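PDB 2FNU: UDP-4-amino-4,6-dideoxy-N-acetyl-beta-L-altrosamine transaminase from Helicobacter pylori, which transfers an amino group from glutamate to a UDP-linked 4-keto sugar, the second step in making pseudaminic acid for flagellin modification. Local coordinates for residues K299-S304 against A343-P348. Numbering follows the deposited sequence.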
loop_
_atom_site.group_PDB
_atom_site.type_symbol
_atom_site.label_atom_id
_atom_site.label_comp_id
_atom_site.label_asym_id
_atom_site.label_seq_id
_atom_site.Cartn_x
_atom_site.Cartn_y
_atom_site.Cartn_z
ATOM N N LYS B 299 -9.847 13.184 30.618
ATOM C CA LYS B 299 -10.044 11.744 30.468
ATOM C C LYS B 299 -11.417 11.310 31.002
ATOM O O LYS B 299 -12.092 10.495 30.376
ATOM C CB LYS B 299 -8.929 10.946 31.157
ATOM C CG LYS B 299 -8.953 9.451 30.843
ATOM C CD LYS B 299 -8.754 9.186 29.350
ATOM C CE LYS B 299 -9.130 7.755 28.979
ATOM N NZ LYS B 299 -8.128 6.754 29.443
ATOM N N LEU B 300 -11.823 11.849 32.152
ATOM C CA LEU B 300 -13.139 11.531 32.720
ATOM C C LEU B 300 -14.281 12.022 31.821
ATOM O O LEU B 300 -15.294 11.335 31.662
ATOM C CB LEU B 300 -13.288 12.114 34.123
ATOM C CG LEU B 300 -12.388 11.492 35.199
ATOM C CD1 LEU B 300 -12.660 12.154 36.539
ATOM C CD2 LEU B 300 -12.591 9.985 35.287
ATOM N N ILE B 301 -14.099 13.199 31.233
ATOM C CA ILE B 301 -15.085 13.751 30.288
ATOM C C ILE B 301 -15.239 12.846 29.067
ATOM O O ILE B 301 -16.364 12.476 28.688
ATOM C CB ILE B 301 -14.711 15.188 29.868
ATOM C CG1 ILE B 301 -14.904 16.141 31.053
ATOM C CG2 ILE B 301 -15.551 15.642 28.658
ATOM C CD1 ILE B 301 -14.308 17.514 30.840
ATOM N N LEU B 302 -14.110 12.452 28.488
ATOM C CA LEU B 302 -14.117 11.533 27.348
ATOM C C LEU B 302 -14.755 10.194 27.687
ATOM O O LEU B 302 -15.554 9.673 26.902
ATOM C CB LEU B 302 -12.697 11.326 26.809
ATOM C CG LEU B 302 -12.037 12.526 26.129
ATOM C CD1 LEU B 302 -10.552 12.248 25.991
ATOM C CD2 LEU B 302 -12.666 12.812 24.760
ATOM N N GLU B 303 -14.400 9.641 28.850
ATOM C CA GLU B 303 -15.010 8.395 29.326
ATOM C C GLU B 303 -16.523 8.538 29.540
ATOM O O GLU B 303 -17.287 7.628 29.208
ATOM C CB GLU B 303 -14.314 7.900 30.603
ATOM C CG GLU B 303 -12.919 7.337 30.330
ATOM C CD GLU B 303 -12.060 7.140 31.581
ATOM O OE1 GLU B 303 -12.417 7.641 32.672
ATOM O OE2 GLU B 303 -11.002 6.489 31.454
ATOM N N SER B 304 -16.948 9.697 30.039
ATOM C CA SER B 304 -18.372 9.969 30.220
ATOM C C SER B 304 -19.098 10.036 28.871
ATOM O O SER B 304 -20.179 9.461 28.707
ATOM C CB SER B 304 -18.558 11.262 31.016
ATOM O OG SER B 304 -19.937 11.552 31.217
ATOM N N ALA B 343 -7.444 20.977 24.856
ATOM C CA ALA B 343 -8.807 21.508 24.707
ATOM C C ALA B 343 -9.695 20.700 23.758
ATOM O O ALA B 343 -10.924 20.679 23.902
ATOM C CB ALA B 343 -8.759 22.962 24.244
ATOM N N GLU B 344 -9.095 20.032 22.773
ATOM C CA GLU B 344 -9.901 19.565 21.636
ATOM C C GLU B 344 -10.605 18.221 21.828
ATOM O O GLU B 344 -10.029 17.257 22.348
ATOM C CB GLU B 344 -9.023 19.489 20.376
ATOM C CG GLU B 344 -9.811 19.441 19.047
ATOM C CD GLU B 344 -10.269 18.039 18.623
ATOM O OE1 GLU B 344 -9.712 17.018 19.106
ATOM O OE2 GLU B 344 -11.204 17.978 17.772
ATOM N N ILE B 345 -11.849 18.173 21.355
ATOM C CA ILE B 345 -12.630 16.932 21.263
ATOM C C ILE B 345 -13.329 16.951 19.919
ATOM O O ILE B 345 -13.932 17.965 19.559
ATOM C CB ILE B 345 -13.698 16.817 22.369
ATOM C CG1 ILE B 345 -13.032 16.859 23.750
ATOM C CG2 ILE B 345 -14.484 15.526 22.197
ATOM C CD1 ILE B 345 -14.044 16.842 24.919
ATOM N N SER B 346 -13.229 15.841 19.179
ATOM C CA SER B 346 -13.930 15.687 17.906
ATOM C C SER B 346 -15.215 14.914 18.105
ATOM O O SER B 346 -15.192 13.778 18.568
ATOM C CB SER B 346 -13.054 14.957 16.893
ATOM O OG SER B 346 -11.873 15.730 16.664
ATOM N N LEU B 347 -16.332 15.543 17.747
ATOM C CA LEU B 347 -17.647 14.919 17.925
ATOM C C LEU B 347 -18.123 14.184 16.682
ATOM O O LEU B 347 -17.697 14.505 15.559
ATOM C CB LEU B 347 -18.677 15.992 18.293
ATOM C CG LEU B 347 -18.390 16.792 19.569
ATOM C CD1 LEU B 347 -19.512 17.816 19.765
ATOM C CD2 LEU B 347 -18.298 15.895 20.800
ATOM N N PRO B 348 -19.029 13.203 16.852
ATOM C CA PRO B 348 -19.506 12.500 15.661
ATOM C C PRO B 348 -19.993 13.427 14.546
ATOM O O PRO B 348 -20.806 14.329 14.767
ATOM C CB PRO B 348 -20.638 11.611 16.196
ATOM C CG PRO B 348 -20.236 11.352 17.646
ATOM C CD PRO B 348 -19.624 12.666 18.095
#
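Helix 298-307 packs against strand 344-347 through side chains, the closest CA pair, Leu-302 and Ile-345, standing 8.3 Å apart. The buried surface between the two segments, 102 Å² over both sides, rests on three apolar residues. Ile-345 carries the strand's share, its CA-CB bond aimed at the helix. CD1, ending its longer branch, reaches CG2 of Ile-301 at 4.2 Å; a chi2 of 176° sets this methyl anti to CA, at full reach from the backbone. Leu-302 instead brings the end of its chain in, CD2 resting against the fork of Ile-345, 4.2 Å from CG2 and equally close to CG1; the two chains run alongside one another, pointing opposite ways, and meet flank to flank. Phe-369 of helix 355-370 touches both isoleucines, while Phe-218 of the second subunit packs on Leu-302. On the opposite face of the strand, Ser-346 OG donates to the syn lone pair of Glu-344 OE2 at 2.6 Å, and both side chains also bond to His-315, a substrate-binding residue. Strand 344-347 pairs antiparallel with 286-290 and bonds to Gln-313 on its other side; this is helix-on-sheet packing, in the smaller C-terminal domain of a fold-type I PLP-dependent aminotransferase.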